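Local coordinates for protein PTHB1 (Homo sapiens, PDB 4YD8), which belongs to the BBSome, a complex required for ciliogenesis and thought to act as a coat that sorts specific membrane proteins to primary cilia, at residues 343-348 with 360-365; 11-16 with 58-63; 293-298 with 336-341; 328-333 with 349-354; 29-34 with 42-47. All blocks are in the same frame, centred on the assembly; numbering follows the deposited sequence. Where two conformers were deposited one is given.

All five contacts lie in the seven-bladed beta-propeller that forms the N-terminal part of PTHB1, around the blade completed by strand 8-17. Contact 5 is a buried hairpin inside the following blade, built on regular backbone hydrogen bonds. Contacts 1, 3 and 4 are partly buried. Contacts 3 and 4 join the closing blade to its predecessor; neither has a direct hydrogen bond between its segments, and each places a water in the joint. Contact 1 packs the turn of the closing blade on strand 357-362. Contact 2, at the surface, sets tryptophans of strand 8-17 against prolines from the next blade. Contacts 1 and 2 thus share an aromatic cluster.

Contact 1: residues 343-348 with 360-365; sequences HDLKGV and CSYLGT
His343 turns one rim of its imidazole to the phenol end of Tyr362. Its CD2 lies 3.4 Å from Tyr362 OH, and that oxygen sits near the imidazole plane, at the ring's edge. His343 and Asp344 both have positive phi, in a tight turn after which Leu345 meets the same tyrosine. Leu345 approaches with a single branch. Its CD1 is 3.5 Å from Tyr362 CE1 and reaches almost as near to the hydroxyl, approaching the ring obliquely. Gly347, also at positive phi, contributes only backbone: its O lies 3.2 Å from Leu363 CD1, an apolar methyl resting against a carbonyl. Together with Val348 it faces Gly340 across the hairpin, forming a G1 beta bulge. Val348 divides its two methyls between partners. CG1, anti to the backbone N (chi1 168°), is 3.6 Å from Ser361 O and also touches Cys360 CB. CG2 lies 4.2 Å from Tyr362 CE1, the two side chains running side by side in the same direction. Ser361 is joined to Ile349 by a backbone hydrogen bond, so the strand carrying Tyr362 is held in register with the one that Val348 begins. The tyrosine ring is stacked in turn on Trp13 of strand 8-17, which Val348 touches as well. Here the turn packs on the closing blade, where strand 8-17 completes the sheet of strands 334-342, 348-353 and 357-362, the Velcro closure of a beta-propeller.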
# COMPACT_ATOMS: atom_id res chain seq x y z
N HIS A 343 16.97 -9.18 -0.03
CA HIS A 343 18.04 -10.16 0.17
C HIS A 343 18.19 -11.02 -1.09
O HIS A 343 18.53 -12.20 -1.02
CB HIS A 343 17.75 -11.01 1.42
CG HIS A 343 18.85 -11.95 1.80
ND1 HIS A 343 20.18 -11.59 1.80
CD2 HIS A 343 18.82 -13.25 2.19
CE1 HIS A 343 20.92 -12.62 2.18
NE2 HIS A 343 20.12 -13.64 2.42
N ASP A 344 17.92 -10.40 -2.24
CA ASP A 344 18.03 -11.03 -3.55
C ASP A 344 17.11 -12.23 -3.73
O ASP A 344 17.38 -13.11 -4.54
CB ASP A 344 19.47 -11.45 -3.83
CG ASP A 344 20.44 -10.30 -3.67
OD1 ASP A 344 20.17 -9.21 -4.23
OD2 ASP A 344 21.47 -10.47 -2.98
N LEU A 345 16.02 -12.23 -2.97
CA LEU A 345 15.02 -13.29 -2.99
C LEU A 345 13.65 -12.71 -3.27
O LEU A 345 13.33 -11.64 -2.76
CB LEU A 345 15.00 -14.03 -1.65
CG LEU A 345 16.30 -14.78 -1.34
CD1 LEU A 345 16.37 -15.12 0.13
CD2 LEU A 345 16.37 -16.02 -2.19
N LYS A 346 12.84 -13.39 -4.07
CA LYS A 346 11.48 -12.92 -4.30
C LYS A 346 10.53 -13.49 -3.25
O LYS A 346 10.87 -14.45 -2.54
CB LYS A 346 10.99 -13.28 -5.71
CG LYS A 346 11.84 -12.72 -6.85
CD LYS A 346 11.04 -12.71 -8.15
CE LYS A 346 11.82 -12.09 -9.29
NZ LYS A 346 12.98 -12.93 -9.70
N GLY A 347 9.35 -12.90 -3.14
CA GLY A 347 8.32 -13.40 -2.24
C GLY A 347 8.63 -13.28 -0.75
O GLY A 347 8.14 -14.08 0.04
N VAL A 348 9.42 -12.28 -0.38
CA VAL A 348 9.67 -12.01 1.03
C VAL A 348 8.49 -11.24 1.63
O VAL A 348 8.04 -10.26 1.06
CB VAL A 348 10.98 -11.23 1.25
CG1 VAL A 348 11.07 -10.70 2.69
CG2 VAL A 348 12.20 -12.10 0.91
N CYS A 360 10.78 -9.14 8.56
CA CYS A 360 10.84 -9.83 7.27
C CYS A 360 10.82 -11.32 7.50
O CYS A 360 11.53 -11.82 8.38
CB CYS A 360 12.11 -9.46 6.49
SG CYS A 360 12.29 -7.72 6.10
N SER A 361 10.05 -12.04 6.69
CA SER A 361 10.00 -13.49 6.79
C SER A 361 9.85 -14.13 5.41
O SER A 361 9.52 -13.46 4.42
CB SER A 361 8.86 -13.93 7.70
OG SER A 361 7.63 -13.44 7.22
N TYR A 362 10.12 -15.44 5.36
CA TYR A 362 9.96 -16.20 4.14
C TYR A 362 8.64 -16.97 4.18
O TYR A 362 8.12 -17.30 5.25
CB TYR A 362 11.11 -17.19 3.95
CG TYR A 362 12.50 -16.61 3.90
CD1 TYR A 362 12.89 -15.75 2.88
CD2 TYR A 362 13.45 -16.98 4.84
CE1 TYR A 362 14.19 -15.24 2.83
CE2 TYR A 362 14.75 -16.50 4.79
CZ TYR A 362 15.12 -15.63 3.78
OH TYR A 362 16.41 -15.16 3.75
N LEU A 363 8.09 -17.24 3.01
CA LEU A 363 6.88 -18.05 2.94
C LEU A 363 7.13 -19.47 3.47
O LEU A 363 8.28 -19.86 3.72
CB LEU A 363 6.37 -18.06 1.50
CG LEU A 363 5.85 -16.66 1.14
CD1 LEU A 363 5.97 -16.40 -0.34
CD2 LEU A 363 4.42 -16.52 1.58
N GLY A 364 6.05 -20.22 3.67
CA GLY A 364 6.15 -21.60 4.11
C GLY A 364 7.04 -22.39 3.18
O GLY A 364 7.18 -22.07 2.00
N THR A 365 7.66 -23.44 3.71
CA THR A 365 8.56 -24.25 2.92
C THR A 365 7.82 -25.35 2.15
O THR A 365 6.73 -25.77 2.54
CB THR A 365 9.66 -24.87 3.79
OG1 THR A 365 9.06 -25.45 4.96
CG2 THR A 365 10.65 -23.81 4.24

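Contact 2: residues 11-16 with 58-63; sequences RDWWST and PHPAKT
The CA atoms of Trp13 and Pro60 come within 5.7 Å where an irregular, extended run at 58-60 passes the bulged strand 11-16, with no hydrogen bond between the two segments. Trp13 and Trp14 both face Cys360 in a classic beta bulge, and both indoles meet the same loop. Trp14 offers a face: Pro58 CB stands 3.5 Å from the centroid of its five-membered ring and only 12° off the normal, a well-centred CH-pi contact. The backbone N of Thr16 lies over the opposite face, displaced toward the rim. Trp13 offers an edge. Its CG occupies the crowded position between backbone N and carbonyl carbon (chi1 56°), and the far rim of the benzo ring points at the Pro58-Pro60 backbone. This joins the Velcro strand of the propeller to the next blade, since the loop follows strand 52-56 there. Near the ring plane, Trp13 CZ3 lies 3.7 Å from Pro58 O. Two proline carbons flank the rim from the two sides of that plane, Pro58 CG 4.0 Å from Trp13 CH2 and Pro60 CD 3.9 Å from Trp13 CZ3. One carboxylate holds both sides together, as Asp71 accepts hydrogen bonds from Trp14 NE1 and from His59 N.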
# COMPACT_ATOMS: atom_id res chain seq x y z
N ARG A 11 9.06 -18.05 9.35
CA ARG A 11 10.45 -18.23 8.93
C ARG A 11 11.04 -16.83 8.79
O ARG A 11 11.33 -16.36 7.69
CB ARG A 11 10.54 -19.00 7.61
CG ARG A 11 10.63 -20.51 7.72
CD ARG A 11 9.43 -21.16 8.39
NE ARG A 11 9.73 -22.55 8.72
CZ ARG A 11 8.98 -23.32 9.51
NH1 ARG A 11 7.87 -22.85 10.06
NH2 ARG A 11 9.35 -24.57 9.75
N ASP A 12 11.18 -16.16 9.92
CA ASP A 12 11.69 -14.80 9.94
C ASP A 12 13.20 -14.77 9.79
O ASP A 12 13.90 -15.73 10.15
CB ASP A 12 11.28 -14.09 11.22
CG ASP A 12 11.84 -14.78 12.45
OD1 ASP A 12 11.56 -15.98 12.61
OD2 ASP A 12 12.55 -14.14 13.26
N TRP A 13 13.71 -13.68 9.25
CA TRP A 13 15.15 -13.55 9.10
C TRP A 13 15.65 -12.16 9.44
O TRP A 13 16.85 -11.89 9.35
CB TRP A 13 15.59 -13.95 7.68
CG TRP A 13 14.93 -13.19 6.56
CD1 TRP A 13 13.77 -13.51 5.91
CD2 TRP A 13 15.42 -11.99 5.94
NE1 TRP A 13 13.49 -12.57 4.94
CE2 TRP A 13 14.50 -11.64 4.92
CE3 TRP A 13 16.55 -11.18 6.14
CZ2 TRP A 13 14.67 -10.51 4.12
CZ3 TRP A 13 16.72 -10.06 5.35
CH2 TRP A 13 15.78 -9.73 4.35
N TRP A 14 14.74 -11.28 9.86
CA TRP A 14 15.11 -9.91 10.22
C TRP A 14 13.95 -9.20 10.90
O TRP A 14 12.81 -9.28 10.44
CB TRP A 14 15.54 -9.10 9.00
CG TRP A 14 16.05 -7.70 9.27
CD1 TRP A 14 17.34 -7.34 9.51
CD2 TRP A 14 15.28 -6.49 9.29
NE1 TRP A 14 17.42 -5.98 9.70
CE2 TRP A 14 16.18 -5.43 9.56
CE3 TRP A 14 13.93 -6.19 9.12
CZ2 TRP A 14 15.77 -4.10 9.65
CZ3 TRP A 14 13.52 -4.87 9.20
CH2 TRP A 14 14.44 -3.84 9.46
N SER A 15 14.23 -8.49 11.98
CA SER A 15 13.21 -7.63 12.57
C SER A 15 13.85 -6.42 13.22
O SER A 15 15.03 -6.42 13.56
CB SER A 15 12.35 -8.40 13.58
OG SER A 15 13.06 -8.63 14.79
N THR A 16 13.07 -5.36 13.37
CA THR A 16 13.52 -4.22 14.14
C THR A 16 12.31 -3.59 14.82
O THR A 16 11.16 -3.94 14.53
CB THR A 16 14.26 -3.17 13.26
OG1 THR A 16 15.03 -2.29 14.09
CG2 THR A 16 13.28 -2.35 12.43
N PRO A 58 17.28 -4.61 4.46
CA PRO A 58 17.63 -5.57 5.51
C PRO A 58 18.53 -6.71 5.02
O PRO A 58 18.43 -7.15 3.88
CB PRO A 58 16.27 -6.13 5.95
CG PRO A 58 15.34 -5.82 4.83
CD PRO A 58 15.83 -4.58 4.17
N HIS A 59 19.39 -7.17 5.91
CA HIS A 59 20.27 -8.30 5.64
C HIS A 59 20.19 -9.24 6.83
O HIS A 59 20.04 -8.80 7.96
CB HIS A 59 21.72 -7.85 5.42
CG HIS A 59 21.90 -7.00 4.20
ND1 HIS A 59 21.62 -5.65 4.19
CD2 HIS A 59 22.35 -7.30 2.96
CE1 HIS A 59 21.88 -5.16 2.99
NE2 HIS A 59 22.31 -6.15 2.22
N PRO A 60 20.29 -10.55 6.57
CA PRO A 60 20.30 -11.49 7.70
C PRO A 60 21.58 -11.37 8.52
O PRO A 60 22.59 -10.86 8.03
CB PRO A 60 20.20 -12.86 7.01
CG PRO A 60 20.86 -12.64 5.70
CD PRO A 60 20.45 -11.24 5.28
N ALA A 61 21.51 -11.84 9.76
CA ALA A 61 22.64 -11.82 10.67
C ALA A 61 23.88 -12.44 10.02
O ALA A 61 23.82 -13.55 9.48
CB ALA A 61 22.28 -12.55 11.96
N LYS A 62 25.00 -11.72 10.08
CA LYS A 62 26.24 -12.13 9.42
C LYS A 62 27.45 -11.67 10.23
O LYS A 62 27.77 -10.49 10.25
CB LYS A 62 26.29 -11.57 8.00
CG LYS A 62 27.58 -11.86 7.25
CD LYS A 62 27.49 -11.29 5.84
CE LYS A 62 28.69 -11.66 4.99
NZ LYS A 62 28.43 -11.41 3.54
N THR A 63 28.10 -12.61 10.91
CA THR A 63 29.14 -12.26 11.87
C THR A 63 30.48 -12.87 11.48
O THR A 63 30.55 -13.70 10.58
CB THR A 63 28.76 -12.73 13.30
OG1 THR A 63 28.92 -14.15 13.40
CG2 THR A 63 27.32 -12.36 13.62

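Contact 3: residues 293-298 with 336-341; sequences CFLPYC and AVRVGC
Water 1 is held between the strands by three groups. It donates to Phe294 O at 3.1 Å, accepts from Val337 N at 3.0 Å, and takes a weak third bond from Arg338 NH1 in the plane of the guanidinium. The strands it spans, 291-298 and 334-342, are the innermost strands of adjacent propeller blades. The segments 293-298 and 336-341 run 20° from parallel, and their axes come no nearer than 6.1 Å; no direct hydrogen bond links them, as suits separate sheets. The same NH1 turns back on its own strand and donates to Val337 O at 2.9 Å. That bond is fairly straight (155°), with the nitrogen well above the carbonyl plane, so the arginine end is tied to both the water and a backbone oxygen. Apolar side chains fill the rest of the joint. Cys293 SG lies 3.9 Å from Val337 CG1, while Tyr297 CB touches Val339 CG2. Phe294 points the other way, into the preceding blade, against Phe265 and Leu267. Leu295 sends its CG toward the facing strand, anti to the backbone N (chi1 -177°). Its CD2 lies 3.6 Å from Val339 N and 3.9 Å from Val339 CG2.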
# COMPACT_ATOMS: atom_id res chain seq x y z
N CYS A 293 -5.55 -6.48 8.04
CA CYS A 293 -4.99 -5.98 6.79
C CYS A 293 -4.93 -7.09 5.75
O CYS A 293 -5.13 -8.26 6.08
CB CYS A 293 -3.58 -5.42 7.04
SG CYS A 293 -2.42 -6.72 7.56
N PHE A 294 -4.63 -6.74 4.50
CA PHE A 294 -4.55 -7.78 3.46
C PHE A 294 -3.71 -7.34 2.27
O PHE A 294 -3.32 -6.18 2.17
CB PHE A 294 -6.01 -8.20 3.12
CG PHE A 294 -6.68 -7.42 1.99
CD1 PHE A 294 -6.46 -6.06 1.81
CD2 PHE A 294 -7.48 -8.10 1.07
CE1 PHE A 294 -7.10 -5.35 0.76
CE2 PHE A 294 -8.16 -7.40 0.06
CZ PHE A 294 -7.94 -6.04 -0.12
N LEU A 295 -3.40 -8.30 1.41
CA LEU A 295 -2.64 -8.04 0.20
C LEU A 295 -2.81 -9.19 -0.79
O LEU A 295 -2.21 -10.25 -0.60
CB LEU A 295 -1.14 -7.86 0.50
CG LEU A 295 -0.34 -7.51 -0.76
CD1 LEU A 295 -0.54 -6.03 -1.10
CD2 LEU A 295 1.13 -7.86 -0.61
N PRO A 296 -3.64 -8.99 -1.83
CA PRO A 296 -3.61 -9.89 -3.00
C PRO A 296 -2.25 -9.74 -3.66
O PRO A 296 -1.97 -8.64 -4.14
CB PRO A 296 -4.73 -9.36 -3.91
CG PRO A 296 -5.51 -8.38 -3.06
CD PRO A 296 -4.54 -7.85 -2.04
N TYR A 297 -1.42 -10.78 -3.67
CA TYR A 297 0.02 -10.58 -3.93
C TYR A 297 0.59 -11.38 -5.08
O TYR A 297 1.68 -11.08 -5.55
CB TYR A 297 0.84 -10.88 -2.67
CG TYR A 297 0.89 -12.36 -2.27
CD1 TYR A 297 -0.12 -12.92 -1.51
CD2 TYR A 297 1.96 -13.18 -2.64
CE1 TYR A 297 -0.10 -14.26 -1.14
CE2 TYR A 297 2.00 -14.53 -2.27
CZ TYR A 297 0.97 -15.06 -1.52
OH TYR A 297 0.97 -16.39 -1.15
N CYS A 298 -0.13 -12.40 -5.55
CA CYS A 298 0.37 -13.15 -6.70
C CYS A 298 -0.69 -14.09 -7.24
O CYS A 298 -1.75 -14.29 -6.62
CB CYS A 298 1.62 -13.96 -6.35
SG CYS A 298 1.32 -15.58 -5.55
N ALA A 336 -0.09 -3.55 8.42
CA ALA A 336 0.19 -3.60 7.00
C ALA A 336 1.08 -4.78 6.69
O ALA A 336 1.92 -5.16 7.50
CB ALA A 336 0.87 -2.30 6.51
N VAL A 337 0.89 -5.35 5.50
CA VAL A 337 1.74 -6.43 5.01
C VAL A 337 2.06 -6.15 3.55
O VAL A 337 1.20 -5.67 2.79
CB VAL A 337 1.06 -7.81 5.17
CG1 VAL A 337 -0.33 -7.85 4.51
CG2 VAL A 337 1.95 -8.90 4.63
N ARG A 338 3.31 -6.40 3.17
CA ARG A 338 3.75 -6.28 1.78
C ARG A 338 4.59 -7.49 1.40
O ARG A 338 5.15 -8.17 2.27
CB ARG A 338 4.55 -4.98 1.57
CG ARG A 338 3.69 -3.72 1.77
CD ARG A 338 2.78 -3.53 0.57
NE ARG A 338 2.06 -2.26 0.61
CZ ARG A 338 0.94 -2.05 1.29
NH1 ARG A 338 0.39 -3.03 2.01
NH2 ARG A 338 0.36 -0.86 1.26
N VAL A 339 4.67 -7.77 0.10
CA VAL A 339 5.54 -8.82 -0.43
C VAL A 339 6.48 -8.23 -1.45
O VAL A 339 6.08 -7.43 -2.27
CB VAL A 339 4.72 -9.96 -1.09
CG1 VAL A 339 5.63 -11.00 -1.73
CG2 VAL A 339 3.82 -10.60 -0.05
N GLY A 340 7.75 -8.62 -1.42
CA GLY A 340 8.65 -8.06 -2.40
C GLY A 340 9.97 -8.77 -2.48
O GLY A 340 10.13 -9.88 -1.97
N CYS A 341 10.92 -8.12 -3.14
CA CYS A 341 12.22 -8.71 -3.37
C CYS A 341 13.27 -8.09 -2.45
O CYS A 341 13.64 -6.92 -2.61
CB CYS A 341 12.63 -8.53 -4.84
SG CYS A 341 14.20 -9.27 -5.24
O HOH W 1 -1.58 -4.41 4.04

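Contact 4: residues 328-333 with 349-354; sequences TQLPHI and IVTLSD
Leu330 and Thr351 reach toward each other tip to tip, methyl against methyl, with Leu330 CD1 3.9 Å from Thr351 CG2. The threonine presents this methyl because OG1 lies between the backbone N and the carbonyl carbon (chi1 58°), which puts CG2 anti to that carbon. Two residues further along each segment, His332 CB and Ser353 CB meet at 3.8 Å. Ile333 O then points at the serine backbone: Ser353 CA lies 3.3 Å away in a CA-H...O contact bent to 132° at the hydrogen. Water 2 donates to this same oxygen at 2.6 Å and accepts from Asp354 N at 2.8 Å, bridging the two segments where no direct hydrogen bond does. In the next shell Ser353 OG is hydrogen-bonded to Asp355 OD1 and His357 N, which fixes its rotation, and the ring of His332 stacks on that of His357. Residues 330-333 form the crossover from the last strand of one propeller blade, 323-329, to the first strand of the next, 334-342, and here pass beside the second. The chemistry implies a joint of one methyl pair, one methylene pair, a CA-H...O contact and a water-mediated link, in which Ile333 O gains a hydrogen-bond donor without the crossover joining the sheet.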
# COMPACT_ATOMS: atom_id res chain seq x y z
N THR A 328 0.35 -18.74 9.59
CA THR A 328 1.45 -18.54 10.52
C THR A 328 1.06 -17.61 11.66
O THR A 328 0.27 -16.68 11.46
CB THR A 328 2.66 -17.97 9.79
OG1 THR A 328 3.02 -18.87 8.74
CG2 THR A 328 3.84 -17.80 10.71
N GLN A 329 1.64 -17.84 12.83
CA GLN A 329 1.48 -16.94 13.95
C GLN A 329 2.55 -15.88 13.86
O GLN A 329 3.72 -16.19 13.65
CB GLN A 329 1.57 -17.69 15.29
CG GLN A 329 1.21 -16.84 16.50
CD GLN A 329 1.18 -17.65 17.79
OE1 GLN A 329 1.56 -18.82 17.81
NE2 GLN A 329 0.73 -17.03 18.88
N LEU A 330 2.14 -14.62 13.99
CA LEU A 330 3.07 -13.51 14.07
C LEU A 330 3.22 -13.10 15.53
O LEU A 330 2.30 -13.30 16.31
CB LEU A 330 2.59 -12.33 13.23
CG LEU A 330 2.21 -12.60 11.77
CD1 LEU A 330 1.80 -11.29 11.08
CD2 LEU A 330 3.34 -13.27 11.02
N PRO A 331 4.37 -12.52 15.89
CA PRO A 331 4.58 -12.01 17.25
C PRO A 331 3.74 -10.77 17.54
O PRO A 331 3.51 -10.44 18.71
CB PRO A 331 6.08 -11.67 17.27
CG PRO A 331 6.46 -11.48 15.85
CD PRO A 331 5.59 -12.41 15.06
N HIS A 332 3.26 -10.11 16.49
CA HIS A 332 2.51 -8.87 16.67
C HIS A 332 1.41 -8.74 15.62
O HIS A 332 1.52 -9.30 14.53
CB HIS A 332 3.45 -7.66 16.59
CG HIS A 332 4.57 -7.71 17.59
ND1 HIS A 332 4.40 -7.38 18.91
CD2 HIS A 332 5.87 -8.08 17.45
CE1 HIS A 332 5.55 -7.54 19.55
NE2 HIS A 332 6.45 -7.96 18.68
N ILE A 333 0.35 -8.01 15.94
CA ILE A 333 -0.73 -7.77 15.00
C ILE A 333 -0.28 -6.84 13.88
O ILE A 333 0.13 -5.72 14.14
CB ILE A 333 -1.97 -7.17 15.69
CG1 ILE A 333 -2.52 -8.14 16.74
CG2 ILE A 333 -3.05 -6.81 14.67
CD1 ILE A 333 -3.64 -7.56 17.58
N ILE A 349 8.00 -11.70 2.77
CA ILE A 349 6.89 -11.04 3.47
C ILE A 349 7.42 -10.00 4.43
O ILE A 349 8.33 -10.28 5.22
CB ILE A 349 6.04 -12.05 4.28
CG1 ILE A 349 5.37 -13.07 3.36
CG2 ILE A 349 4.95 -11.33 5.10
CD1 ILE A 349 4.59 -14.11 4.15
N VAL A 350 6.87 -8.79 4.36
CA VAL A 350 7.23 -7.75 5.32
C VAL A 350 5.97 -7.35 6.09
O VAL A 350 4.96 -7.01 5.47
CB VAL A 350 7.83 -6.51 4.65
CG1 VAL A 350 8.16 -5.43 5.70
CG2 VAL A 350 9.06 -6.89 3.80
N THR A 351 6.02 -7.42 7.41
CA THR A 351 4.89 -6.96 8.24
C THR A 351 5.25 -5.79 9.14
O THR A 351 6.38 -5.70 9.64
CB THR A 351 4.34 -8.08 9.15
OG1 THR A 351 5.40 -8.56 10.00
CG2 THR A 351 3.76 -9.23 8.34
N LEU A 352 4.28 -4.91 9.37
CA LEU A 352 4.43 -3.78 10.27
C LEU A 352 3.26 -3.74 11.26
O LEU A 352 2.10 -3.82 10.85
CB LEU A 352 4.48 -2.46 9.48
CG LEU A 352 4.52 -1.17 10.31
CD1 LEU A 352 5.84 -1.05 11.07
CD2 LEU A 352 4.31 0.02 9.39
N SER A 353 3.57 -3.63 12.54
CA SER A 353 2.53 -3.53 13.58
C SER A 353 2.25 -2.05 13.91
O SER A 353 3.01 -1.16 13.51
CB SER A 353 2.96 -4.28 14.85
OG SER A 353 4.00 -3.60 15.51
N ASP A 354 1.19 -1.77 14.66
CA ASP A 354 0.84 -0.37 14.87
C ASP A 354 1.75 0.30 15.89
O ASP A 354 1.70 1.52 16.06
CB ASP A 354 -0.64 -0.20 15.27
CG ASP A 354 -1.00 -0.78 16.63
OD1 ASP A 354 -0.11 -1.19 17.41
OD2 ASP A 354 -2.21 -0.80 16.94
O HOH W 2 -0.63 -3.65 15.54

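Contact 5: residues 29-34 with 42-47; sequences LCLANV and DKIIVG
A beta hairpin opens the propeller blade of strands 29-32, 43-47, 52-56 and 72-77, and this contact pairs its two arms. Cys30 and Ile45 form a hydrogen-bonded pair, with both N-O distances 2.8 Å: Cys30 N to Ile45 O, and Ile45 N to Cys30 O. Ala32 and Lys43 make the second, in which Lys43 N lies 2.8 Å from Ala32 O. Leu29 with Val46 and Leu31 with Ile44 are the non-hydrogen-bonded pairs. On the leucine face, Leu29 CD1 meets two methyls that lie to the same side of it, 3.7 Å from each of Ile44 CG2 and Val46 CG2. On the other face Ile45 CD1 meets Val34 CB at 3.9 Å, tip to tip. Asn33 centres an inverse gamma turn at the end of the first arm. Its OD1 is hydrogen-bonded to Ser37 OG, with Lys43 NZ, on a chain bent at chi2 (78°), as a weak further partner. The lysine's stronger ties are a salt bridge to Asp35 and a hydrogen bond to Gln41 O. Leu29 and Leu31 touch strands 334-342 and 348-353, while Cys30 and Ala32 touch strand 84-88. A sheet whose two faces pack on the blades before and after it is typical of the beta-propeller.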
# COMPACT_ATOMS: atom_id res chain seq x y z
N LEU A 29 3.50 1.71 5.29
CA LEU A 29 4.51 0.74 4.81
C LEU A 29 4.55 0.68 3.28
O LEU A 29 3.51 0.48 2.64
CB LEU A 29 4.21 -0.65 5.38
CG LEU A 29 5.10 -1.78 4.85
CD1 LEU A 29 6.55 -1.55 5.26
CD2 LEU A 29 4.57 -3.14 5.34
N CYS A 30 5.73 0.83 2.70
CA CYS A 30 5.88 0.72 1.27
C CYS A 30 7.11 -0.11 0.94
O CYS A 30 8.15 0.02 1.59
CB CYS A 30 5.96 2.12 0.64
SG CYS A 30 6.04 2.10 -1.15
N LEU A 31 6.96 -1.00 -0.03
CA LEU A 31 8.07 -1.83 -0.51
C LEU A 31 8.34 -1.50 -1.98
O LEU A 31 7.51 -1.80 -2.84
CB LEU A 31 7.73 -3.32 -0.38
CG LEU A 31 8.36 -4.22 0.69
CD1 LEU A 31 7.85 -5.66 0.50
CD2 LEU A 31 9.90 -4.18 0.64
N ALA A 32 9.49 -0.90 -2.27
CA ALA A 32 9.73 -0.47 -3.65
C ALA A 32 11.20 -0.21 -3.91
O ALA A 32 11.99 0.00 -2.99
CB ALA A 32 8.92 0.82 -3.96
N ASN A 33 11.56 -0.20 -5.19
CA ASN A 33 12.93 0.08 -5.60
C ASN A 33 13.13 1.59 -5.65
O ASN A 33 13.34 2.16 -6.71
CB ASN A 33 13.23 -0.56 -6.95
CG ASN A 33 14.69 -0.43 -7.35
OD1 ASN A 33 15.54 -0.07 -6.52
ND2 ASN A 33 14.99 -0.69 -8.61
N VAL A 34 13.07 2.21 -4.47
CA VAL A 34 12.91 3.66 -4.36
C VAL A 34 14.19 4.41 -4.77
O VAL A 34 14.13 5.59 -5.15
CB VAL A 34 12.48 4.06 -2.90
CG1 VAL A 34 13.61 3.80 -1.90
CG2 VAL A 34 12.01 5.53 -2.84
N ASP A 42 13.82 -4.43 -3.74
CA ASP A 42 13.01 -3.47 -3.00
C ASP A 42 13.75 -2.94 -1.79
O ASP A 42 14.70 -3.56 -1.31
CB ASP A 42 11.68 -4.09 -2.55
CG ASP A 42 10.76 -4.37 -3.71
OD1 ASP A 42 10.74 -3.54 -4.65
OD2 ASP A 42 10.07 -5.42 -3.68
N LYS A 43 13.33 -1.78 -1.32
CA LYS A 43 13.72 -1.30 -0.00
C LYS A 43 12.45 -1.15 0.81
O LYS A 43 11.38 -1.00 0.23
CB LYS A 43 14.46 0.04 -0.07
CG LYS A 43 15.89 -0.09 -0.58
CD LYS A 43 15.93 -0.25 -2.08
CE LYS A 43 17.29 -0.75 -2.55
NZ LYS A 43 17.22 -1.04 -4.00
N ILE A 44 12.57 -1.20 2.13
CA ILE A 44 11.41 -0.99 3.00
C ILE A 44 11.35 0.49 3.34
O ILE A 44 12.33 1.05 3.86
CB ILE A 44 11.49 -1.81 4.29
CG1 ILE A 44 11.67 -3.30 3.99
CG2 ILE A 44 10.26 -1.61 5.15
CD1 ILE A 44 12.01 -4.08 5.23
N ILE A 45 10.23 1.13 3.04
CA ILE A 45 10.03 2.52 3.42
C ILE A 45 8.90 2.58 4.43
O ILE A 45 7.81 2.07 4.17
CB ILE A 45 9.66 3.43 2.22
CG1 ILE A 45 10.71 3.32 1.11
CG2 ILE A 45 9.48 4.89 2.70
CD1 ILE A 45 10.29 2.48 -0.05
N VAL A 46 9.17 3.19 5.58
CA VAL A 46 8.14 3.33 6.61
C VAL A 46 8.08 4.75 7.14
O VAL A 46 9.11 5.31 7.53
CB VAL A 46 8.37 2.37 7.81
CG1 VAL A 46 7.23 2.52 8.83
CG2 VAL A 46 8.43 0.92 7.35
N GLY A 47 6.88 5.33 7.14
CA GLY A 47 6.68 6.63 7.77
C GLY A 47 5.88 6.45 9.05
O GLY A 47 5.07 5.53 9.14